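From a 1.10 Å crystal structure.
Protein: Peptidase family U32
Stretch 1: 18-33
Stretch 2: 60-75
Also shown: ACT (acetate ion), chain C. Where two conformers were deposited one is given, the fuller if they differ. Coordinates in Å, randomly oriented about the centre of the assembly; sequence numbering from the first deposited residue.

Stretch 1, residues 18-33: ETGIATVQQRNHFRPG
Stretch 2 60-75: ELDAARHPLQIVKFKV

The strongest polar contacts centre on Arg 65 (chi1 65°, chi2 168°, chi3 56°, chi4 81°). Within its own stretch it forms a salt bridge with Asp 62 (chi1 p): Arg 65 NH2 lies 2.9 Å from Asp 62 OD2, and Arg 65 NH1 donates to Asp 62 OD1 at 2.9 Å. The acetate then links the stretches. Arg 65 NE reaches ACT O at 2.9 Å, Arg 65 NH2 reaches ACT OXT at 2.8 Å, and His 29 NE2 (chi1 t, chi2 -71°) donates to the same ACT OXT at 2.9 Å, at the edge of the ring, near its plane.

The backbones pair as antiparallel strands, 21-26 against 70-74, with 154° between their directions and axes 4.5 Å apart at closest approach. Both are extended, Val 24 at phi/psi -129/133 and Val 71 at -130/166. In each hydrogen-bonded pair the N-H and C=O of one residue face those of a single partner, so two bonds close the pair. For Ala 22 and Phe 73, Ala 22 N to Phe 73 O is 2.9 Å, and Phe 73 N to Ala 22 O is 3.1 Å. Val 24 and Val 71 repeat the pattern, with Val 24 N to Val 71 O and Val 71 N to Val 24 O both 2.8 Å, at 173° and 172°. The bond from Val 75 N to Gly 20 O, 2.9 Å, extends one end of the ladder; Gln 26 N to Gln 69 O, 2.9 Å, extends the other. Ile 21-Lys 74, Thr 23-Lys 72 and Gln 25-Ile 70 are the intervening non-hydrogen-bonded pairs, CA to CA 4.4, 4.6 and 4.5 Å.

A type II turn spans His 66 to Gln 69, with Leu 68 at phi/psi 73/6. Leu 68 N meets Gln 26 O at 2.9 Å, though at only 133°. Gln 26, chi1 t and chi2 -93°, sends NE2 to Ala 64 O at 3.0 Å and to a water 2.9 Å from Gln 26 NE2, which in turn donates a weak bond to Arg 65 O, 2.7 Å from the water oxygen. Beyond the loops the register shifts by one, leaving a single bridge: Ala 64 N to Phe 30 O is 2.8 Å, while the return bond, Phe 30 N to Ala 64 O, is weak at 3.3 Å.

Packing follows strand alternation. Ala 22, Val 24, Val 71 and Phe 73 share one face, where Val 24 CG2 lies 3.8 Å from Phe 73 CE1. Phe 30 (chi1 58°, chi2 92°) points CA-to-CB away, yet its ring returns beneath Ala 64, whose CB sits 3.8 Å from the ring centroid, 13° off the normal. Phe 30 CZ meets Val 71 CG2 at 3.7 Å; the Phe 30 and Phe 73 rings pair obliquely, planes at 69°. On the other face, Thr 23 CG2 touches Ile 70 CG2 at 3.4 Å.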

ATOM      1  N   GLU A  18       5.870  15.197  -2.118  1.00  6.77           N
ATOM      2  CA  GLU A  18       5.625  16.144  -3.174  1.00  6.96           C
ATOM      3  C   GLU A  18       4.603  15.602  -4.189  1.00  6.93           C
ATOM      4  O   GLU A  18       3.792  16.370  -4.721  1.00  7.59           O
ATOM      5  CB  GLU A  18       6.900  16.551  -3.869  1.00  8.19           C
ATOM      6  CG  GLU A  18       7.866  17.291  -2.979  1.00  8.06           C
ATOM      7  CD  GLU A  18       7.497  18.698  -2.597  1.00 11.03           C
ATOM      8  OE1 GLU A  18       6.629  19.294  -3.241  1.00 12.71           O
ATOM      9  OE2 GLU A  18       8.140  19.184  -1.627  1.00 18.42           O
ATOM     10  N   THR A  19       4.660  14.317  -4.483  1.00  6.89           N
ATOM     11  CA  THR A  19       3.863  13.693  -5.536  1.00  6.73           C
ATOM     12  C   THR A  19       2.733  12.844  -5.000  1.00  6.22           C
ATOM     13  O   THR A  19       1.808  12.466  -5.743  1.00  7.44           O
ATOM     14  CB  THR A  19       4.700  12.868  -6.502  1.00  7.74           C
ATOM     15  OG1 THR A  19       5.254  11.844  -5.741  1.00  8.58           O
ATOM     16  CG2 THR A  19       5.846  13.655  -7.118  1.00 10.69           C
ATOM     17  N   GLY A  20       2.772  12.497  -3.733  1.00  6.45           N
ATOM     18  CA  GLY A  20       1.755  11.613  -3.222  1.00  6.91           C
ATOM     19  C   GLY A  20       1.969  10.137  -3.507  1.00  6.32           C
ATOM     20  O   GLY A  20       1.100   9.314  -3.224  1.00  7.82           O
ATOM     21  N   ILE A  21       3.064   9.741  -4.073  1.00  6.37           N
ATOM     22  CA  ILE A  21       3.332   8.369  -4.483  1.00  5.92           C
ATOM     23  C   ILE A  21       3.976   7.606  -3.350  1.00  5.70           C
ATOM     24  O   ILE A  21       5.038   7.982  -2.818  1.00  7.03           O
ATOM     25  CB  ILE A  21       4.137   8.284  -5.787  0.76  6.81           C
ATOM     26  CG1 ILE A  21       3.282   8.862  -6.920  0.76  8.03           C
ATOM     27  CG2 ILE A  21       4.596   6.851  -6.011  0.76  8.45           C
ATOM     28  CD1 ILE A  21       4.153   9.222  -8.096  0.76 12.54           C
ATOM     29  N   ALA A  22       3.307   6.509  -2.964  1.00  5.70           N
ATOM     30  CA  ALA A  22       3.813   5.591  -1.978  1.00  6.06           C
ATOM     31  C   ALA A  22       4.526   4.397  -2.624  1.00  5.38           C
ATOM     32  O   ALA A  22       4.110   3.971  -3.721  1.00  6.55           O
ATOM     33  CB  ALA A  22       2.696   5.053  -1.098  1.00  7.49           C
ATOM     34  N   THR A  23       5.535   3.899  -1.940  1.00  6.46           N
ATOM     35  CA  THR A  23       6.228   2.689  -2.282  1.00  6.17           C
ATOM     36  C   THR A  23       5.862   1.639  -1.257  1.00  6.44           C
ATOM     37  O   THR A  23       6.044   1.869  -0.022  1.00  7.21           O
ATOM     38  CB  THR A  23       7.753   2.915  -2.298  1.00  7.28           C
ATOM     39  OG1 THR A  23       8.041   3.942  -3.238  1.00  9.08           O
ATOM     40  CG2 THR A  23       8.491   1.638  -2.676  1.00  8.74           C
ATOM     41  N   VAL A  24       5.285   0.526  -1.682  1.00  6.09           N
ATOM     42  CA  VAL A  24       4.712  -0.472  -0.793  1.00  6.05           C
ATOM     43  C   VAL A  24       5.245  -1.862  -1.138  1.00  5.90           C
ATOM     44  O   VAL A  24       5.261  -2.259  -2.288  1.00  7.69           O
ATOM     45  CB  VAL A  24       3.166  -0.414  -0.913  1.00  6.55           C
ATOM     46  CG1 VAL A  24       2.547  -1.569  -0.130  1.00  8.60           C
ATOM     47  CG2 VAL A  24       2.665   0.944  -0.485  1.00  7.94           C
ATOM     48  N   GLN A  25       5.650  -2.578  -0.093  1.00  6.62           N
ATOM     49  CA  GLN A  25       6.049  -3.975  -0.233  1.00  6.68           C
ATOM     50  C   GLN A  25       4.804  -4.822  -0.033  1.00  6.83           C
ATOM     51  O   GLN A  25       4.190  -4.826   1.027  1.00  8.23           O
ATOM     52  CB  GLN A  25       7.127  -4.293   0.774  1.00  7.89           C
ATOM     53  CG  GLN A  25       7.662  -5.732   0.719  1.00 10.86           C
ATOM     54  CD  GLN A  25       8.682  -5.973   1.812  1.00 15.62           C
ATOM     55  OE1 GLN A  25       8.309  -5.840   2.993  1.00 19.31           O
ATOM     56  NE2 GLN A  25       9.948  -6.293   1.531  1.00 15.34           N
ATOM     57  N   GLN A  26       4.412  -5.527  -1.077  1.00  7.26           N
ATOM     58  CA  GLN A  26       3.212  -6.363  -1.024  1.00  7.14           C
ATOM     59  C   GLN A  26       3.401  -7.502  -0.043  1.00  7.65           C
ATOM     60  O   GLN A  26       4.475  -8.095   0.037  1.00  8.50           O
ATOM     61  CB  GLN A  26       2.920  -6.899  -2.418  1.00  8.84           C
ATOM     62  CG  GLN A  26       1.574  -7.617  -2.597  1.00  8.15           C
ATOM     63  CD  GLN A  26       1.642  -9.102  -2.411  1.00 10.39           C
ATOM     64  OE1 GLN A  26       2.397  -9.633  -1.612  1.00 12.92           O
ATOM     65  NE2 GLN A  26       0.798  -9.820  -3.169  1.00  9.06           N
ATOM     66  N   ARG A  27       2.338  -7.797   0.682  1.00  7.27           N
ATOM     67  CA  ARG A  27       2.288  -9.024   1.459  1.00  8.14           C
ATOM     68  C   ARG A  27       1.153  -9.948   1.045  1.00  8.08           C
ATOM     69  O   ARG A  27       1.310 -11.149   1.197  1.00  9.24           O
ATOM     70  CB  ARG A  27       2.286  -8.671   2.969  0.54  8.12           C
ATOM     71  CG  ARG A  27       3.096  -9.638   3.814  0.54  8.29           C
ATOM     72  CD  ARG A  27       4.555  -9.754   3.422  0.54 10.07           C
ATOM     73  NE  ARG A  27       5.421 -10.330   4.418  0.54 10.46           N
ATOM     74  CZ  ARG A  27       6.194  -9.751   5.322  0.54  9.34           C
ATOM     75  NH1 ARG A  27       6.300  -8.420   5.420  0.54  9.41           N
ATOM     76  NH2 ARG A  27       6.915 -10.481   6.134  0.54  8.91           N
ATOM     77  N   ASN A  28       0.051  -9.390   0.587  1.00  7.74           N
ATOM     78  CA  ASN A  28      -1.066 -10.212   0.065  1.00  7.63           C
ATOM     79  C   ASN A  28      -1.701  -9.467  -1.109  1.00  7.69           C
ATOM     80  O   ASN A  28      -1.561  -8.252  -1.224  1.00  7.92           O
ATOM     81  CB  ASN A  28      -2.085 -10.531   1.148  1.00  8.07           C
ATOM     82  CG  ASN A  28      -1.565 -11.485   2.178  1.00  8.55           C
ATOM     83  OD1 ASN A  28      -1.459 -12.701   1.927  1.00  9.12           O
ATOM     84  ND2 ASN A  28      -1.171 -10.987   3.323  1.00  9.27           N
ATOM     85  N   HIS A  29      -2.426 -10.196  -1.930  1.00  8.42           N
ATOM     86  CA  HIS A  29      -2.943  -9.658  -3.179  1.00  8.82           C
ATOM     87  C   HIS A  29      -3.792  -8.394  -2.978  1.00  7.41           C
ATOM     88  O   HIS A  29      -4.692  -8.347  -2.156  1.00  9.54           O
ATOM     89  CB  HIS A  29      -3.885 -10.719  -3.781  1.00 11.68           C
ATOM     90  CG  HIS A  29      -4.378 -10.491  -5.141  1.00  9.69           C
ATOM     91  ND1 HIS A  29      -5.301  -9.541  -5.510  1.00 10.60           N
ATOM     92  CD2 HIS A  29      -4.029 -11.153  -6.279  1.00 10.99           C
ATOM     93  CE1 HIS A  29      -5.507  -9.631  -6.808  1.00 11.09           C
ATOM     94  NE2 HIS A  29      -4.756 -10.580  -7.290  1.00 10.90           N
ATOM     95  N   PHE A  30      -3.559  -7.401  -3.836  1.00  6.46           N
ATOM     96  CA  PHE A  30      -4.446  -6.285  -3.949  1.00  6.76           C
ATOM     97  C   PHE A  30      -4.351  -5.758  -5.396  1.00  6.75           C
ATOM     98  O   PHE A  30      -3.396  -6.062  -6.121  1.00  7.97           O
ATOM     99  CB  PHE A  30      -4.147  -5.165  -2.943  1.00  6.94           C
ATOM    100  CG  PHE A  30      -2.771  -4.562  -2.996  1.00  6.79           C
ATOM    101  CD1 PHE A  30      -2.546  -3.437  -3.791  1.00  7.86           C
ATOM    102  CD2 PHE A  30      -1.739  -5.068  -2.275  1.00  7.33           C
ATOM    103  CE1 PHE A  30      -1.305  -2.826  -3.785  1.00  9.21           C
ATOM    104  CE2 PHE A  30      -0.490  -4.488  -2.265  1.00  8.04           C
ATOM    105  CZ  PHE A  30      -0.269  -3.373  -3.052  1.00  8.55           C
ATOM    106  N   ARG A  31      -5.381  -5.009  -5.809  1.00  7.09           N
ATOM    107  CA  ARG A  31      -5.436  -4.608  -7.229  1.00  7.80           C
ATOM    108  C   ARG A  31      -6.195  -3.307  -7.318  1.00  7.03           C
ATOM    109  O   ARG A  31      -6.925  -2.886  -6.408  1.00  7.47           O
ATOM    110  CB  ARG A  31      -6.115  -5.683  -8.034  1.00  8.35           C
ATOM    111  CG  ARG A  31      -7.600  -5.820  -7.792  1.00  9.77           C
ATOM    112  CD  ARG A  31      -8.242  -6.924  -8.627  1.00 14.17           C
ATOM    113  NE  ARG A  31      -9.665  -6.995  -8.284  1.00 18.46           N
ATOM    114  CZ  ARG A  31     -10.411  -8.075  -8.343  1.00 23.97           C
ATOM    115  NH1 ARG A  31      -9.933  -9.261  -8.734  1.00 32.27           N
ATOM    116  NH2 ARG A  31     -11.707  -8.017  -8.000  1.00 33.15           N
ATOM    117  N   PRO A  32      -6.062  -2.652  -8.475  1.00  7.54           N
ATOM    118  CA  PRO A  32      -6.849  -1.409  -8.699  1.00  7.90           C
ATOM    119  C   PRO A  32      -8.334  -1.652  -8.516  1.00  7.34           C
ATOM    120  O   PRO A  32      -8.885  -2.672  -8.944  1.00  8.06           O
ATOM    121  CB  PRO A  32      -6.437  -0.973 -10.118  1.00  8.58           C
ATOM    122  CG  PRO A  32      -5.072  -1.542 -10.276  1.00  8.95           C
ATOM    123  CD  PRO A  32      -5.159  -2.923  -9.599  1.00  9.17           C
ATOM    124  N   GLY A  33      -8.978  -0.684  -7.873  1.00  7.58           N
ATOM    125  CA  GLY A  33     -10.364  -0.759  -7.518  1.00  8.68           C
ATOM    126  C   GLY A  33     -10.626  -1.263  -6.134  1.00  8.02           C
ATOM    127  O   GLY A  33     -11.737  -1.080  -5.611  1.00  9.24           O
ATOM    128  N   GLU A  60       2.845  -0.818 -15.502  1.00  7.55           N
ATOM    129  CA  GLU A  60       1.586  -0.908 -14.802  1.00  7.87           C
ATOM    130  C   GLU A  60       1.224  -2.382 -14.587  1.00  8.17           C
ATOM    131  O   GLU A  60       1.485  -3.203 -15.475  1.00 11.36           O
ATOM    132  CB  GLU A  60       0.455  -0.236 -15.551  1.00 10.07           C
ATOM    133  CG  GLU A  60       0.596   1.282 -15.400  1.00 12.89           C
ATOM    134  CD  GLU A  60      -0.238   1.982 -16.427  1.00 12.29           C
ATOM    135  OE1 GLU A  60       0.391   2.502 -17.394  1.00 16.94           O
ATOM    136  OE2 GLU A  60      -1.503   1.935 -16.301  1.00 12.50           O
ATOM    137  N   LEU A  61       0.621  -2.631 -13.461  1.00  8.29           N
ATOM    138  CA  LEU A  61       0.240  -3.963 -13.045  1.00  8.45           C
ATOM    139  C   LEU A  61      -1.270  -4.082 -12.919  1.00  7.98           C
ATOM    140  O   LEU A  61      -1.945  -3.243 -12.340  1.00  8.91           O
ATOM    141  CB  LEU A  61       0.899  -4.309 -11.714  1.00  9.25           C
ATOM    142  CG  LEU A  61       2.382  -4.024 -11.592  1.00  9.77           C
ATOM    143  CD1 LEU A  61       2.886  -4.367 -10.180  1.00 11.74           C
ATOM    144  CD2 LEU A  61       3.162  -4.773 -12.682  1.00 12.30           C
ATOM    145  N   ASP A  62      -1.796  -5.214 -13.415  1.00  7.63           N
ATOM    146  CA  ASP A  62      -3.214  -5.456 -13.167  1.00  7.29           C
ATOM    147  C   ASP A  62      -3.516  -5.804 -11.737  1.00  7.33           C
ATOM    148  O   ASP A  62      -4.637  -5.552 -11.252  1.00  8.73           O
ATOM    149  CB  ASP A  62      -3.780  -6.543 -14.107  1.00  8.78           C
ATOM    150  CG  ASP A  62      -3.270  -7.921 -13.864  1.00 10.77           C
ATOM    151  OD1 ASP A  62      -2.051  -8.045 -13.644  1.00 13.70           O
ATOM    152  OD2 ASP A  62      -4.124  -8.858 -13.902  1.00 14.14           O
ATOM    153  N   ALA A  63      -2.535  -6.318 -11.029  1.00  7.18           N
ATOM    154  CA  ALA A  63      -2.671  -6.656  -9.616  1.00  6.95           C
ATOM    155  C   ALA A  63      -1.263  -6.721  -9.026  1.00  7.34           C
ATOM    156  O   ALA A  63      -0.310  -7.048  -9.735  1.00  8.67           O
ATOM    157  CB  ALA A  63      -3.373  -7.988  -9.393  1.00  8.45           C
ATOM    158  N   ALA A  64      -1.148  -6.517  -7.729  1.00  6.78           N
ATOM    159  CA  ALA A  64       0.047  -6.801  -6.939  1.00  7.33           C
ATOM    160  C   ALA A  64      -0.158  -8.187  -6.350  1.00  7.01           C
ATOM    161  O   ALA A  64      -0.736  -8.358  -5.275  1.00  8.01           O
ATOM    162  CB  ALA A  64       0.236  -5.740  -5.856  1.00  8.05           C
ATOM    163  N   ARG A  65       0.191  -9.218  -7.127  1.00  7.85           N
ATOM    164  CA  ARG A  65      -0.143 -10.604  -6.820  1.00  8.21           C
ATOM    165  C   ARG A  65       1.056 -11.430  -6.406  1.00  7.77           C
ATOM    166  O   ARG A  65       0.929 -12.640  -6.167  1.00 10.81           O
ATOM    167  CB  ARG A  65      -0.845 -11.295  -7.993  1.00  8.95           C
ATOM    168  CG  ARG A  65       0.020 -11.444  -9.199  1.00 10.06           C
ATOM    169  CD  ARG A  65      -0.567 -12.372 -10.233  1.00 11.00           C
ATOM    170  NE  ARG A  65      -1.882 -11.962 -10.650  1.00 10.37           N
ATOM    171  CZ  ARG A  65      -2.190 -11.023 -11.530  1.00  9.48           C
ATOM    172  NH1 ARG A  65      -1.213 -10.380 -12.133  1.00 10.83           N
ATOM    173  NH2 ARG A  65      -3.443 -10.703 -11.825  1.00 10.35           N
ATOM    174  N   HIS A  66       2.265 -10.858  -6.321  1.00  8.49           N
ATOM    175  CA  HIS A  66       3.480 -11.587  -6.029  1.00  9.20           C
ATOM    176  C   HIS A  66       4.025 -11.185  -4.667  1.00  8.75           C
ATOM    177  O   HIS A  66       4.377 -10.016  -4.485  1.00  8.66           O
ATOM    178  CB  HIS A  66       4.517 -11.293  -7.079  1.00 10.10           C
ATOM    179  CG  HIS A  66       4.147 -11.742  -8.437  1.00 12.55           C
ATOM    180  ND1 HIS A  66       3.824 -13.047  -8.744  1.00 16.28           N
ATOM    181  CD2 HIS A  66       4.034 -11.022  -9.549  1.00 16.26           C
ATOM    182  CE1 HIS A  66       3.547 -13.077 -10.040  1.00 19.91           C
ATOM    183  NE2 HIS A  66       3.664 -11.880 -10.549  1.00 17.63           N
ATOM    184  N   PRO A  67       4.025 -12.106  -3.716  1.00  9.03           N
ATOM    185  CA  PRO A  67       4.464 -11.768  -2.342  1.00  9.41           C
ATOM    186  C   PRO A  67       5.829 -11.063  -2.342  1.00  7.77           C
ATOM    187  O   PRO A  67       6.798 -11.490  -2.935  1.00  9.26           O
ATOM    188  CB  PRO A  67       4.493 -13.118  -1.643  1.00 11.94           C
ATOM    189  CG  PRO A  67       3.382 -13.841  -2.327  1.00 14.38           C
ATOM    190  CD  PRO A  67       3.547 -13.498  -3.791  1.00 11.36           C
ATOM    191  N   LEU A  68       5.862  -9.952  -1.623  1.00  7.67           N
ATOM    192  CA  LEU A  68       7.045  -9.157  -1.291  1.00  7.89           C
ATOM    193  C   LEU A  68       7.617  -8.351  -2.453  1.00  6.98           C
ATOM    194  O   LEU A  68       8.658  -7.730  -2.303  1.00  7.65           O
ATOM    195  CB  LEU A  68       8.102 -10.028  -0.580  1.00  9.97           C
ATOM    196  CG  LEU A  68       7.657 -10.535   0.775  1.00 10.62           C
ATOM    197  CD1 LEU A  68       8.575 -11.617   1.344  1.00 14.94           C
ATOM    198  CD2 LEU A  68       7.560  -9.401   1.776  1.00 19.15           C
ATOM    199  N   GLN A  69       6.893  -8.360  -3.605  1.00  7.75           N
ATOM    200  CA  GLN A  69       7.286  -7.425  -4.650  1.00  7.42           C
ATOM    201  C   GLN A  69       6.987  -5.989  -4.206  1.00  6.30           C
ATOM    202  O   GLN A  69       6.054  -5.742  -3.448  1.00  8.36           O
ATOM    203  CB  GLN A  69       6.631  -7.848  -5.963  1.00 10.44           C
ATOM    204  CG  GLN A  69       7.367  -9.174  -6.494  1.00 11.44           C
ATOM    205  CD  GLN A  69       7.121  -9.536  -7.913  1.00 12.09           C
ATOM    206  OE1 GLN A  69       6.249  -8.885  -8.593  1.00 14.55           O
ATOM    207  NE2 GLN A  69       7.717 -10.577  -8.478  1.00 15.13           N
ATOM    208  N   ILE A  70       7.788  -5.070  -4.687  1.00  7.10           N
ATOM    209  CA  ILE A  70       7.659  -3.643  -4.383  1.00  7.38           C
ATOM    210  C   ILE A  70       6.816  -2.977  -5.467  1.00  7.24           C
ATOM    211  O   ILE A  70       7.082  -3.150  -6.673  1.00  8.59           O
ATOM    212  CB  ILE A  70       9.028  -2.983  -4.251  1.00  9.36           C
ATOM    213  CG1 ILE A  70       9.862  -3.604  -3.129  1.00 11.27           C
ATOM    214  CG2 ILE A  70       8.833  -1.495  -4.031  1.00 10.17           C
ATOM    215  CD1 ILE A  70      11.312  -3.210  -3.117  1.00 14.22           C
ATOM    216  N   VAL A  71       5.781  -2.260  -5.076  1.00  6.83           N
ATOM    217  CA  VAL A  71       4.903  -1.597  -6.028  1.00  6.96           C
ATOM    218  C   VAL A  71       4.738  -0.113  -5.576  1.00  6.17           C
ATOM    219  O   VAL A  71       5.074   0.251  -4.439  1.00  7.41           O
ATOM    220  CB  VAL A  71       3.556  -2.293  -6.189  1.00  8.11           C
ATOM    221  CG1 VAL A  71       3.784  -3.732  -6.624  1.00 10.08           C
ATOM    222  CG2 VAL A  71       2.728  -2.215  -4.927  1.00  8.84           C
ATOM    223  N   LYS A  72       4.217   0.685  -6.480  1.00  6.46           N
ATOM    224  CA  LYS A  72       3.983   2.106  -6.258  1.00  6.20           C
ATOM    225  C   LYS A  72       2.580   2.481  -6.695  1.00  5.60           C
ATOM    226  O   LYS A  72       2.044   1.931  -7.658  1.00  6.53           O
ATOM    227  CB  LYS A  72       5.013   2.906  -7.029  1.00  7.97           C
ATOM    228  CG  LYS A  72       6.440   2.659  -6.562  1.00 11.13           C
ATOM    229  CD  LYS A  72       7.469   3.466  -7.311  1.00 19.15           C
ATOM    230  CE  LYS A  72       8.838   3.415  -6.634  1.00 25.87           C
ATOM    231  NZ  LYS A  72       9.527   4.729  -6.830  1.00 37.43           N
ATOM    232  N   PHE A  73       2.003   3.452  -6.003  1.00  5.23           N
ATOM    233  CA  PHE A  73       0.716   3.992  -6.342  1.00  5.47           C
ATOM    234  C   PHE A  73       0.487   5.284  -5.563  1.00  5.44           C
ATOM    235  O   PHE A  73       1.130   5.526  -4.523  1.00  6.22           O
ATOM    236  CB  PHE A  73      -0.435   3.005  -6.110  1.00  5.70           C
ATOM    237  CG  PHE A  73      -0.489   2.338  -4.784  1.00  5.71           C
ATOM    238  CD1 PHE A  73       0.222   1.185  -4.501  1.00  6.35           C
ATOM    239  CD2 PHE A  73      -1.301   2.896  -3.774  1.00  7.27           C
ATOM    240  CE1 PHE A  73       0.144   0.584  -3.275  1.00  7.95           C
ATOM    241  CE2 PHE A  73      -1.367   2.275  -2.556  1.00  8.14           C
ATOM    242  CZ  PHE A  73      -0.662   1.106  -2.304  1.00  8.77           C
ATOM    243  N   LYS A  74      -0.413   6.094  -6.049  1.00  5.72           N
ATOM    244  CA  LYS A  74      -0.813   7.316  -5.386  1.00  5.63           C
ATOM    245  C   LYS A  74      -1.616   7.025  -4.129  1.00  5.76           C
ATOM    246  O   LYS A  74      -2.499   6.162  -4.148  1.00  6.88           O
ATOM    247  CB  LYS A  74      -1.629   8.201  -6.331  1.00  7.87           C
ATOM    248  CG  LYS A  74      -1.861   9.582  -5.855  1.00 16.90           C
ATOM    249  CD  LYS A  74      -0.883  10.589  -6.490  1.00 36.66           C
ATOM    250  CE  LYS A  74      -1.664  11.789  -6.988  1.00 39.35           C
ATOM    251  NZ  LYS A  74      -2.896  11.357  -7.750  1.00 54.52           N
ATOM    252  N   VAL A  75      -1.343   7.793  -3.067  1.00  6.07           N
ATOM    253  CA  VAL A  75      -2.150   7.705  -1.861  1.00  6.16           C
ATOM    254  C   VAL A  75      -2.723   9.053  -1.523  1.00  6.30           C
ATOM    255  O   VAL A  75      -2.199  10.128  -1.866  1.00  7.65           O
ATOM    256  CB  VAL A  75      -1.353   7.083  -0.685  1.00  6.28           C
ATOM    257  CG1 VAL A  75      -0.968   5.608  -1.034  1.00  6.71           C
ATOM    258  CG2 VAL A  75      -0.135   7.908  -0.317  1.00  7.13           C
TER
HETATM  259  C   ACT C 502      -5.144 -13.003  -9.733  0.75 11.76           C
HETATM  260  O   ACT C 502      -4.049 -13.573  -9.629  0.75 12.08           O
HETATM  261  OXT ACT C 502      -5.245 -11.767  -9.897  0.75 11.82           O
HETATM  262  CH3 ACT C 502      -6.404 -13.819  -9.639  0.75 14.73           C
HETATM  263  O   HOH W   1       0.127 -12.622  -3.602  1.00 25.26           O